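Local coordinates for protein CdiI toxin (Salmonella enterica subsp. enterica serovar Rubislaw str. ATCC 10717, PDB 4ZQU) that serves as the immunity protein of a contact-dependent growth inhibition system, binding its cognate CdiA-CT toxin and neutralizing its toxic activity, at residues 29-34 with 83-87; 8-12 with 22-27; 47-52 with 160-164; 14-18 with 104-108; 3-7 with 74-78. The contacts are given in a common frame with arbitrary orientation. Numbering follows the deposited sequence.

Contact 1: residues 29-34 with 83-87; sequences SNQLDP and DLYDS
Leu-84, with chi1 t and chi2 p, sets its CD1 methyl against the backbone of residues 32-34: CD1 lies 3.5 Å from Pro-34 CD, 3.7 Å from Leu-32 O and 4.0 Å from Asp-33 CA. The closest CA pair is Asp-33 with Leu-84, at 6.9 Å. Residues 30-32 are extended, Pro-34 turns off at phi/psi -64/-15, and residues 83-85 form the last part of a short helix that Asp-86 leaves at -60/128. Asp-86 is also the N-cap of helix 87-105. Gln-31 (chi1 p, chi2 t) points its CA-CB bond toward the helix, its CG 4.3 Å from Leu-84 CD1. This is where the immunity protein meets its target by beta-augmentation: Asn-30 and Gln-31 pair antiparallel with a strand of the CdiA-CT toxin chain, so the sheet runs on across the interface, with Leu-84 and Tyr-85 of the short helix packed beside these residues. Tyr-85 (chi1 m, chi2 94°) brings the edge of its ring to Ser-29, Tyr-85 CE2 to Ser-29 OG 4.1 Å. One water bridges the pair, 3.1 Å from Ser-29 OG and donating to Tyr-85 OH at 3.3 Å. Ser-29 OG is also hydrogen-bonded to Arg-29 of the toxin chain and Tyr-85 OH to Val-64 O, while Asp-33 is held by a hydrogen bond from Ser-25 OG and a salt bridge to Arg-62.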
# COMPACT_ATOMS: atom_id res chain seq x y z
N SER B 29 7.27 2.43 -1.55
CA SER B 29 6.30 1.36 -1.72
C SER B 29 6.96 0.19 -2.44
O SER B 29 7.94 0.37 -3.16
CB SER B 29 5.07 1.84 -2.49
OG SER B 29 5.42 2.20 -3.82
N ASN B 30 6.43 -1.01 -2.24
CA ASN B 30 6.90 -2.18 -2.97
C ASN B 30 5.72 -3.00 -3.46
O ASN B 30 4.70 -3.11 -2.78
CB ASN B 30 7.82 -3.03 -2.10
CG ASN B 30 7.15 -3.50 -0.82
OD1 ASN B 30 6.66 -4.62 -0.75
ND2 ASN B 30 7.14 -2.64 0.19
N GLN B 31 5.84 -3.56 -4.66
CA GLN B 31 4.71 -4.23 -5.28
C GLN B 31 5.12 -5.41 -6.15
O GLN B 31 6.28 -5.54 -6.54
CB GLN B 31 3.91 -3.24 -6.12
CG GLN B 31 4.70 -2.61 -7.25
CD GLN B 31 3.94 -1.49 -7.93
OE1 GLN B 31 3.20 -1.72 -8.88
NE2 GLN B 31 4.12 -0.27 -7.43
N LEU B 32 4.14 -6.27 -6.45
CA LEU B 32 4.34 -7.45 -7.28
C LEU B 32 5.11 -7.12 -8.55
O LEU B 32 4.65 -6.34 -9.39
CB LEU B 32 2.99 -8.08 -7.63
CG LEU B 32 3.03 -9.39 -8.42
CD1 LEU B 32 3.71 -10.47 -7.61
CD2 LEU B 32 1.62 -9.80 -8.82
N ASP B 33 6.29 -7.71 -8.67
CA ASP B 33 7.17 -7.49 -9.82
C ASP B 33 6.94 -8.55 -10.89
O ASP B 33 7.21 -9.73 -10.67
CB ASP B 33 8.63 -7.51 -9.36
CG ASP B 33 9.59 -7.01 -10.42
OD1 ASP B 33 9.19 -6.87 -11.59
OD2 ASP B 33 10.77 -6.77 -10.08
N PRO B 34 6.43 -8.14 -12.06
CA PRO B 34 6.20 -9.08 -13.17
C PRO B 34 7.50 -9.70 -13.69
O PRO B 34 7.45 -10.70 -14.41
CB PRO B 34 5.55 -8.20 -14.25
CG PRO B 34 5.96 -6.81 -13.91
CD PRO B 34 6.02 -6.77 -12.41
N ASP B 83 6.23 0.95 -16.41
CA ASP B 83 5.18 -0.05 -16.54
C ASP B 83 4.91 -0.81 -15.24
O ASP B 83 3.80 -1.30 -15.01
CB ASP B 83 5.52 -1.05 -17.64
CG ASP B 83 5.41 -0.44 -19.02
OD1 ASP B 83 4.59 0.48 -19.22
OD2 ASP B 83 6.17 -0.87 -19.92
N LEU B 84 5.94 -0.93 -14.40
CA LEU B 84 5.78 -1.54 -13.09
C LEU B 84 4.78 -0.74 -12.26
O LEU B 84 3.84 -1.29 -11.68
CB LEU B 84 7.12 -1.63 -12.37
CG LEU B 84 7.08 -2.16 -10.93
CD1 LEU B 84 6.73 -3.64 -10.91
CD2 LEU B 84 8.40 -1.91 -10.20
N TYR B 85 4.99 0.58 -12.24
CA TYR B 85 4.21 1.48 -11.40
C TYR B 85 2.86 1.88 -12.01
O TYR B 85 2.01 2.44 -11.32
CB TYR B 85 5.03 2.74 -11.10
CG TYR B 85 6.07 2.54 -10.03
CD1 TYR B 85 7.38 2.20 -10.36
CD2 TYR B 85 5.76 2.69 -8.69
CE1 TYR B 85 8.34 2.03 -9.38
CE2 TYR B 85 6.71 2.51 -7.70
CZ TYR B 85 8.00 2.18 -8.05
OH TYR B 85 8.95 2.01 -7.07
N ASP B 86 2.67 1.60 -13.30
CA ASP B 86 1.43 1.95 -14.00
C ASP B 86 0.22 1.29 -13.36
O ASP B 86 0.20 0.07 -13.18
CB ASP B 86 1.51 1.58 -15.48
CG ASP B 86 0.22 1.87 -16.22
OD1 ASP B 86 -0.01 3.04 -16.59
OD2 ASP B 86 -0.57 0.93 -16.43
N SER B 87 -0.79 2.09 -13.03
CA SER B 87 -1.93 1.63 -12.24
C SER B 87 -2.78 0.58 -12.94
O SER B 87 -3.36 -0.29 -12.29
CB SER B 87 -2.82 2.82 -11.85
OG SER B 87 -3.34 3.46 -12.99
O HOH W 1 8.25 3.44 -4.23

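Contact 2: residues 8-12 with 22-27; sequences AWASV and DTYSGY
Asp-22 is the antiparallel hydrogen-bonded partner of Ser-11 (CA-CA 5.2 Å) in two extended strands: Ser-11 N donates to Asp-22 O at 2.8 Å and Asp-22 N to Ser-11 O at 2.9 Å. A water donates to both Ser-11 O (2.9 Å) and Asp-22 OD1 (2.8 Å); OD1 is also hydrogen-bonded to Trp-97 NE1, and OD2 to Gln-38. Thr-23 follows as the non-hydrogen-bonded partner of Ala-10, CA-CA 4.4 Å. The short strand axes approach to 4.2 Å at 138°. Tyr-24 (chi1 m, chi2 28°) shares a face with Ser-11, whose CB sits 3.5 Å from the ring centroid and 16° off its normal, a CH-pi contact; Tyr-24 N gives a weak bond to Trp-9 O at 3.3 Å. Ser-25 CA lies 3.9 Å from Trp-9 CE3. Gly-26 puts its O 3.2 Å from Trp-9 CZ3, and Tyr-27 N is 3.5 Å from Trp-9 CH2. In this beta hairpin the two sound Ser-11/Asp-22 bonds thus give way to packing of the Trp-9 indole (chi1 m) on the backbone of residues 25-27.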
# COMPACT_ATOMS: atom_id res chain seq x y z
N ALA B 8 15.42 -4.67 -0.70
CA ALA B 8 14.82 -5.73 -1.50
C ALA B 8 13.56 -6.23 -0.80
O ALA B 8 13.52 -6.29 0.43
CB ALA B 8 15.80 -6.86 -1.73
N TRP B 9 12.54 -6.57 -1.58
CA TRP B 9 11.26 -6.95 -1.00
C TRP B 9 10.74 -8.29 -1.50
O TRP B 9 11.23 -8.84 -2.49
CB TRP B 9 10.21 -5.87 -1.27
CG TRP B 9 10.58 -4.51 -0.77
CD1 TRP B 9 10.28 -3.98 0.45
CD2 TRP B 9 11.31 -3.50 -1.48
NE1 TRP B 9 10.78 -2.70 0.55
CE2 TRP B 9 11.42 -2.39 -0.62
CE3 TRP B 9 11.88 -3.43 -2.75
CZ2 TRP B 9 12.07 -1.22 -1.00
CZ3 TRP B 9 12.54 -2.27 -3.12
CH2 TRP B 9 12.63 -1.18 -2.25
N ALA B 10 9.74 -8.80 -0.80
CA ALA B 10 9.04 -10.00 -1.19
C ALA B 10 7.73 -10.03 -0.43
O ALA B 10 7.56 -9.30 0.54
CB ALA B 10 9.87 -11.24 -0.90
N SER B 11 6.79 -10.87 -0.87
CA SER B 11 5.51 -10.98 -0.19
C SER B 11 5.06 -12.43 -0.06
O SER B 11 5.20 -13.22 -1.00
CB SER B 11 4.44 -10.16 -0.92
OG SER B 11 3.28 -10.02 -0.13
N VAL B 12 4.52 -12.78 1.10
CA VAL B 12 4.10 -14.15 1.38
C VAL B 12 2.60 -14.24 1.63
O VAL B 12 2.06 -13.56 2.50
CB VAL B 12 4.84 -14.72 2.60
CG1 VAL B 12 4.33 -16.11 2.94
CG2 VAL B 12 6.34 -14.75 2.34
N ASP B 22 6.36 -14.29 -3.42
CA ASP B 22 6.57 -13.51 -4.64
C ASP B 22 7.60 -12.41 -4.43
O ASP B 22 7.73 -11.86 -3.34
CB ASP B 22 5.26 -12.87 -5.11
CG ASP B 22 4.30 -13.88 -5.69
OD1 ASP B 22 3.38 -14.29 -4.96
OD2 ASP B 22 4.46 -14.24 -6.87
N THR B 23 8.32 -12.08 -5.50
CA THR B 23 9.23 -10.94 -5.49
C THR B 23 8.45 -9.63 -5.59
O THR B 23 7.62 -9.46 -6.48
CB THR B 23 10.24 -11.01 -6.64
OG1 THR B 23 11.10 -12.14 -6.46
CG2 THR B 23 11.07 -9.75 -6.70
N TYR B 24 8.72 -8.71 -4.66
CA TYR B 24 8.20 -7.35 -4.75
C TYR B 24 9.35 -6.40 -5.03
O TYR B 24 10.49 -6.66 -4.65
CB TYR B 24 7.49 -6.93 -3.46
CG TYR B 24 6.02 -7.28 -3.41
CD1 TYR B 24 5.52 -8.38 -4.11
CD2 TYR B 24 5.14 -6.52 -2.67
CE1 TYR B 24 4.18 -8.69 -4.06
CE2 TYR B 24 3.79 -6.82 -2.62
CZ TYR B 24 3.32 -7.91 -3.32
OH TYR B 24 1.98 -8.22 -3.26
N SER B 25 9.05 -5.29 -5.70
CA SER B 25 10.08 -4.33 -6.05
C SER B 25 9.58 -2.91 -5.84
O SER B 25 8.38 -2.66 -5.87
CB SER B 25 10.52 -4.52 -7.50
OG SER B 25 11.07 -5.80 -7.71
N GLY B 26 10.51 -1.99 -5.62
CA GLY B 26 10.14 -0.60 -5.47
C GLY B 26 11.23 0.29 -4.91
O GLY B 26 12.41 0.14 -5.23
N TYR B 27 10.81 1.22 -4.06
CA TYR B 27 11.68 2.27 -3.55
C TYR B 27 11.22 2.60 -2.14
O TYR B 27 11.90 2.29 -1.16
CB TYR B 27 11.61 3.49 -4.45
CG TYR B 27 12.62 4.58 -4.16
CD1 TYR B 27 13.92 4.49 -4.63
CD2 TYR B 27 12.27 5.71 -3.43
CE1 TYR B 27 14.84 5.49 -4.38
CE2 TYR B 27 13.18 6.71 -3.17
CZ TYR B 27 14.47 6.59 -3.65
OH TYR B 27 15.39 7.59 -3.39
O HOH W 2 2.65 -13.17 -2.46

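Contact 3: residues 47-52 with 160-164; sequences DLDLGE and SPTEI
Two helix N-termini, those of helices 47-59 and 161-172, meet here in a close backbone-to-backbone packing made possible by a glycine. Leu-48 and Thr-162 have CA atoms 4.0 Å apart, Gly-51 and Pro-161 4.4 Å. Gly-51 CA points its hydrogen at Pro-161 O (3.2 Å, 176° at H), and Thr-162 CA makes a longer CA-H...O contact with Asp-47 O (3.5 Å, 153°). An ideal CB on Gly-51 would stand 1.6 Å from Pro-161 O, a clash. Side chains flank this approach: Leu-48 CB (chi1 t) lies 3.6 Å from Thr-162 OG1, Asp-47 CB 3.5 Å from Thr-162 O, and Glu-52 CG 3.7 Å from Pro-161 CB. On the buried side, Ile-164 CG2 reaches Gly-51 O at 4.2 Å. Deeper along the pair, Leu-50 packs on Leu-168. The second helix begins with a capping box, Glu-163 N donating to Ser-160 OG (3.2 Å) and Ser-160 N to Glu-163 OE1 (3.0 Å). Glycine at the point of close backbone approach, with CA-H...O contacts between the backbones and side chains packing around them, is characteristic of closely packed helix pairs.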
# COMPACT_ATOMS: atom_id res chain seq x y z
N ASP B 47 12.10 -25.14 6.89
CA ASP B 47 12.54 -23.77 7.10
C ASP B 47 13.75 -23.43 6.24
O ASP B 47 14.00 -22.26 5.94
CB ASP B 47 12.87 -23.52 8.58
CG ASP B 47 11.63 -23.47 9.45
OD1 ASP B 47 10.51 -23.44 8.90
OD2 ASP B 47 11.77 -23.43 10.70
N LEU B 48 14.50 -24.45 5.85
CA LEU B 48 15.65 -24.26 4.97
C LEU B 48 15.18 -23.88 3.58
O LEU B 48 15.58 -22.84 3.04
CB LEU B 48 16.50 -25.54 4.91
CG LEU B 48 17.92 -25.47 4.32
CD1 LEU B 48 18.75 -26.64 4.82
CD2 LEU B 48 17.92 -25.44 2.80
N ASP B 49 14.32 -24.72 3.00
CA ASP B 49 13.81 -24.49 1.65
C ASP B 49 12.97 -23.23 1.58
O ASP B 49 13.16 -22.40 0.69
CB ASP B 49 12.98 -25.69 1.19
CG ASP B 49 13.82 -26.93 0.96
OD1 ASP B 49 15.04 -26.78 0.74
OD2 ASP B 49 13.26 -28.04 1.00
N LEU B 50 12.04 -23.09 2.52
CA LEU B 50 11.20 -21.91 2.62
C LEU B 50 12.04 -20.64 2.72
O LEU B 50 11.70 -19.61 2.16
CB LEU B 50 10.27 -22.01 3.83
CG LEU B 50 9.44 -20.77 4.15
CD1 LEU B 50 8.49 -20.46 3.00
CD2 LEU B 50 8.68 -20.94 5.46
N GLY B 51 13.16 -20.74 3.44
CA GLY B 51 14.05 -19.61 3.62
C GLY B 51 14.86 -19.31 2.38
O GLY B 51 15.19 -18.15 2.11
N GLU B 52 15.20 -20.34 1.62
CA GLU B 52 15.90 -20.15 0.36
C GLU B 52 14.93 -19.64 -0.70
O GLU B 52 15.33 -18.96 -1.64
CB GLU B 52 16.56 -21.45 -0.10
CG GLU B 52 17.76 -21.86 0.73
CD GLU B 52 18.51 -23.03 0.14
OE1 GLU B 52 18.01 -23.63 -0.83
OE2 GLU B 52 19.61 -23.35 0.65
N SER B 160 20.91 -17.34 8.52
CA SER B 160 20.91 -18.48 7.62
C SER B 160 19.52 -18.64 7.00
O SER B 160 18.54 -18.14 7.55
CB SER B 160 21.31 -19.76 8.37
OG SER B 160 20.26 -20.20 9.22
N PRO B 161 19.44 -19.32 5.84
CA PRO B 161 18.16 -19.63 5.21
C PRO B 161 17.17 -20.31 6.15
O PRO B 161 15.97 -20.03 6.09
CB PRO B 161 18.56 -20.56 4.07
CG PRO B 161 19.92 -20.11 3.70
CD PRO B 161 20.58 -19.70 4.99
N THR B 162 17.67 -21.20 7.00
CA THR B 162 16.83 -21.90 7.96
C THR B 162 16.27 -20.91 8.99
O THR B 162 15.10 -20.99 9.36
CB THR B 162 17.60 -23.02 8.68
OG1 THR B 162 18.16 -23.91 7.71
CG2 THR B 162 16.69 -23.79 9.62
N GLU B 163 17.12 -19.99 9.44
CA GLU B 163 16.71 -18.96 10.38
C GLU B 163 15.68 -18.02 9.76
O GLU B 163 14.77 -17.53 10.44
CB GLU B 163 17.93 -18.15 10.86
CG GLU B 163 18.87 -18.94 11.75
CD GLU B 163 20.16 -18.20 12.04
OE1 GLU B 163 20.37 -17.11 11.48
OE2 GLU B 163 20.97 -18.71 12.84
N ILE B 164 15.81 -17.79 8.46
CA ILE B 164 14.89 -16.91 7.74
C ILE B 164 13.52 -17.58 7.56
O ILE B 164 12.49 -16.96 7.83
CB ILE B 164 15.46 -16.51 6.37
CG1 ILE B 164 16.69 -15.62 6.56
CG2 ILE B 164 14.41 -15.80 5.54
CD1 ILE B 164 17.34 -15.18 5.27

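Contact 4: residues 14-18 with 104-108; sequences MNTDF and HYGYK
Aromatic packing dominates. Phe-18 (chi1 p, chi2 87°) and Tyr-105 (chi1 m, chi2 -88°) form an offset stack with ring centroids 4.4 Å apart and planes at 24°; Phe-18 CD2 comes within 3.4 Å of Tyr-105 CZ, and Phe-18 CB within 3.2 Å of Tyr-105 OH. Leu-40 of strand 30-41 touches both rings. Phe-18 CE2 also meets the edge of the Tyr-107 ring, 4.2 Å from Tyr-107 CE2. The backbones stay well apart, the nearest CA pair being Asp-17 and Tyr-105 at 8.0 Å, so side chains span the gap. Among polar contacts, Tyr-107 (chi1 m) donates from OH to Asp-17 OD2 at 2.5 Å, a weak bond by its geometry; Asn-15 ND2, 2.7 Å from Tyr-107 OH, makes a weak hydrogen bond to Leu-113 O. Within residues 14-18, Asn-15 (chi1 p) turns OD1 back to accept from Asp-17 N (2.8 Å) and Phe-18 N (3.1 Å). On the other side, Gly-106 leaves the helix with positive phi (57/49), and both tyrosines direct their CA-CB bonds toward the loop. The contact joins the C-terminal end of helix 87-105 to the connection of the hairpin formed by strands 8-14 and 19-26, a beta-hairpin loop shaped by an Asx turn.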
# COMPACT_ATOMS: atom_id res chain seq x y z
N MET B 14 -0.44 -17.11 2.44
CA MET B 14 -0.63 -18.48 2.90
C MET B 14 -2.07 -18.80 3.31
O MET B 14 -2.61 -18.17 4.22
CB MET B 14 0.29 -18.79 4.08
CG MET B 14 0.13 -20.20 4.62
SD MET B 14 0.97 -20.51 6.19
CE MET B 14 0.13 -19.36 7.27
N ASN B 15 -2.66 -19.78 2.65
CA ASN B 15 -3.89 -20.38 3.14
C ASN B 15 -3.66 -21.84 3.53
O ASN B 15 -2.52 -22.25 3.76
CB ASN B 15 -5.03 -20.24 2.12
CG ASN B 15 -4.71 -20.90 0.78
OD1 ASN B 15 -4.01 -21.91 0.71
ND2 ASN B 15 -5.25 -20.32 -0.29
N THR B 16 -4.73 -22.62 3.60
CA THR B 16 -4.63 -24.01 4.01
C THR B 16 -3.84 -24.83 3.00
O THR B 16 -3.08 -25.74 3.36
CB THR B 16 -6.03 -24.64 4.21
OG1 THR B 16 -6.75 -23.91 5.20
CG2 THR B 16 -5.91 -26.10 4.65
N ASP B 17 -4.00 -24.49 1.72
CA ASP B 17 -3.52 -25.33 0.64
C ASP B 17 -2.08 -25.06 0.20
O ASP B 17 -1.43 -25.94 -0.36
CB ASP B 17 -4.45 -25.19 -0.57
CG ASP B 17 -5.91 -25.37 -0.19
OD1 ASP B 17 -6.31 -26.51 0.11
OD2 ASP B 17 -6.65 -24.37 -0.20
N PHE B 18 -1.58 -23.85 0.45
CA PHE B 18 -0.24 -23.50 -0.02
C PHE B 18 0.42 -22.34 0.71
O PHE B 18 -0.22 -21.61 1.47
CB PHE B 18 -0.27 -23.20 -1.52
CG PHE B 18 -1.05 -21.96 -1.89
CD1 PHE B 18 -0.45 -20.71 -1.89
CD2 PHE B 18 -2.39 -22.05 -2.23
CE1 PHE B 18 -1.17 -19.58 -2.23
CE2 PHE B 18 -3.11 -20.92 -2.57
CZ PHE B 18 -2.50 -19.68 -2.57
N HIS B 104 -4.86 -23.12 -10.70
CA HIS B 104 -3.90 -24.11 -10.23
C HIS B 104 -4.50 -24.96 -9.11
O HIS B 104 -4.30 -26.18 -9.07
CB HIS B 104 -2.62 -23.43 -9.75
CG HIS B 104 -1.54 -24.38 -9.35
ND1 HIS B 104 -0.46 -23.99 -8.58
CD2 HIS B 104 -1.36 -25.69 -9.62
CE1 HIS B 104 0.34 -25.03 -8.39
NE2 HIS B 104 -0.18 -26.08 -9.01
N TYR B 105 -5.23 -24.32 -8.20
CA TYR B 105 -5.77 -25.01 -7.03
C TYR B 105 -7.27 -25.27 -7.14
O TYR B 105 -7.89 -25.73 -6.18
CB TYR B 105 -5.46 -24.20 -5.77
CG TYR B 105 -3.99 -24.09 -5.47
CD1 TYR B 105 -3.34 -25.05 -4.71
CD2 TYR B 105 -3.24 -23.03 -5.95
CE1 TYR B 105 -1.99 -24.96 -4.43
CE2 TYR B 105 -1.89 -22.92 -5.68
CZ TYR B 105 -1.26 -23.89 -4.92
OH TYR B 105 0.08 -23.79 -4.65
N GLY B 106 -7.84 -24.97 -8.30
CA GLY B 106 -9.24 -25.27 -8.57
C GLY B 106 -10.22 -24.65 -7.59
O GLY B 106 -11.11 -25.33 -7.09
N TYR B 107 -10.06 -23.36 -7.33
CA TYR B 107 -10.93 -22.67 -6.38
C TYR B 107 -12.30 -22.36 -6.96
O TYR B 107 -13.32 -22.49 -6.27
CB TYR B 107 -10.27 -21.39 -5.88
CG TYR B 107 -9.30 -21.62 -4.75
CD1 TYR B 107 -9.75 -21.91 -3.47
CD2 TYR B 107 -7.93 -21.56 -4.96
CE1 TYR B 107 -8.87 -22.13 -2.43
CE2 TYR B 107 -7.04 -21.78 -3.93
CZ TYR B 107 -7.51 -22.07 -2.67
OH TYR B 107 -6.62 -22.28 -1.64
N LYS B 108 -12.32 -21.94 -8.23
CA LYS B 108 -13.56 -21.59 -8.95
C LYS B 108 -14.30 -20.43 -8.29
O LYS B 108 -15.46 -20.17 -8.60
CB LYS B 108 -14.47 -22.80 -9.07

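Contact 5: residues 3-7 with 74-78; sequences DIVKS and IHPEV
This is a surface contact between two loops, the N-terminal segment leading into strand 8-14 and the loop before strand 79-80. CA-CA distances are 7.3 Å for Ile-4 with His-75 and 7.4 Å for Lys-6 with Glu-77. Residues 4-6 are extended, whereas His-75 to Val-78 make a type I turn, with a weak Val-78 N to His-75 O bond of 3.3 Å. His-75 (chi1 t, chi2 -75°) accepts at ND1 from Glu-77 N at 3.1 Å and extends its ring edge to the other segment, His-75 CD2 lying 3.1 Å from Ile-4 O. A water sits 3.0 Å from His-75 NE2 and makes weak bonds to Lys-6 N (3.3 Å) and Glu-77 OE1 (3.5 Å). Lys-6, t at all four chi angles, runs along Glu-77, with Lys-6 CD 3.3 Å from Glu-77 OE2. Lys-6 NZ ends in a long salt bridge of 3.7 Å to Glu-77 OE2. Phe-63 packs edge-to-face on His-75. No direct hydrogen bond joins the segments, so the polar link runs through water and a long salt bridge, beside direct packing of the His-75 ring edge on Ile-4 O.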
# COMPACT_ATOMS: atom_id res chain seq x y z
N ASP B 3 18.18 9.41 3.40
CA ASP B 3 17.12 8.76 4.16
C ASP B 3 16.82 7.37 3.60
O ASP B 3 16.90 6.38 4.33
CB ASP B 3 15.86 9.62 4.15
N ILE B 4 16.47 7.31 2.32
CA ILE B 4 16.17 6.03 1.68
C ILE B 4 17.44 5.29 1.29
O ILE B 4 18.34 5.86 0.67
CB ILE B 4 15.30 6.22 0.42
CG1 ILE B 4 13.95 6.83 0.78
CG2 ILE B 4 15.11 4.90 -0.30
CD1 ILE B 4 13.06 5.91 1.58
N VAL B 5 17.52 4.02 1.67
CA VAL B 5 18.64 3.17 1.27
C VAL B 5 18.14 2.04 0.39
O VAL B 5 16.94 1.75 0.35
CB VAL B 5 19.37 2.58 2.49
CG1 VAL B 5 19.92 3.69 3.37
CG2 VAL B 5 18.45 1.67 3.27
N LYS B 6 19.05 1.39 -0.33
CA LYS B 6 18.68 0.30 -1.22
C LYS B 6 18.11 -0.87 -0.43
O LYS B 6 18.68 -1.29 0.57
CB LYS B 6 19.88 -0.16 -2.05
CG LYS B 6 19.53 -1.26 -3.05
CD LYS B 6 20.71 -1.61 -3.93
CE LYS B 6 20.31 -2.62 -4.99
NZ LYS B 6 21.44 -2.90 -5.92
N SER B 7 16.97 -1.37 -0.88
CA SER B 7 16.29 -2.48 -0.21
C SER B 7 15.80 -3.51 -1.22
O SER B 7 15.77 -3.26 -2.42
CB SER B 7 15.11 -1.97 0.62
OG SER B 7 15.50 -0.94 1.50
N ILE B 74 17.40 12.01 -5.55
CA ILE B 74 17.07 10.61 -5.75
C ILE B 74 18.31 9.75 -5.55
O ILE B 74 19.43 10.19 -5.82
CB ILE B 74 16.46 10.35 -7.14
CG1 ILE B 74 17.37 10.91 -8.24
CG2 ILE B 74 15.07 10.96 -7.24
CD1 ILE B 74 18.17 9.85 -8.98
N HIS B 75 18.10 8.53 -5.06
CA HIS B 75 19.20 7.60 -4.82
C HIS B 75 19.95 7.29 -6.12
O HIS B 75 19.33 7.02 -7.15
CB HIS B 75 18.66 6.31 -4.19
CG HIS B 75 19.68 5.58 -3.37
ND1 HIS B 75 20.70 4.85 -3.94
CD2 HIS B 75 19.82 5.47 -2.03
CE1 HIS B 75 21.43 4.32 -2.97
NE2 HIS B 75 20.92 4.67 -1.81
N PRO B 76 21.28 7.36 -6.07
CA PRO B 76 22.12 7.11 -7.25
C PRO B 76 22.08 5.66 -7.74
O PRO B 76 22.55 5.38 -8.85
CB PRO B 76 23.53 7.47 -6.77
CG PRO B 76 23.46 7.36 -5.29
CD PRO B 76 22.08 7.79 -4.91
N GLU B 77 21.54 4.76 -6.94
CA GLU B 77 21.52 3.34 -7.30
C GLU B 77 20.20 2.92 -7.93
O GLU B 77 20.09 1.83 -8.50
CB GLU B 77 21.77 2.48 -6.06
CG GLU B 77 23.23 2.29 -5.71
CD GLU B 77 23.41 1.31 -4.57
OE1 GLU B 77 23.59 1.76 -3.41
OE2 GLU B 77 23.38 0.09 -4.83
N VAL B 78 19.20 3.79 -7.84
CA VAL B 78 17.84 3.41 -8.23
C VAL B 78 17.70 3.28 -9.75
O VAL B 78 18.35 4.00 -10.51
CB VAL B 78 16.80 4.43 -7.68
CG1 VAL B 78 16.82 5.73 -8.49
CG2 VAL B 78 15.41 3.83 -7.68
O HOH W 3 22.23 2.43 -0.28

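How the contacts relate
Contact 2 is the buried centre, mostly strand pairing within the sheet. Contact 1 is also buried and lies on the next strand, 30-41, hydrogen-bonded to strand 19-26 among others through Ser-25: its N to Gln-31 O and its OG to Asp-33 OD2. Contact 5 reaches contact 2 through Tyr-27, whose ring touches Ile-4 and Val-78, yet is itself a surface contact relying on water and charge. Contacts 3 and 4 are partly buried: the former packs helix backbones, the latter stacks aromatic rings at the far end of the hairpin of contact 2. Contacts 4 and 5 lie on opposite sides of the chain's centre, their own centres about 37 Å apart. Among the five, contact 1 has the most extensive reach to the toxin.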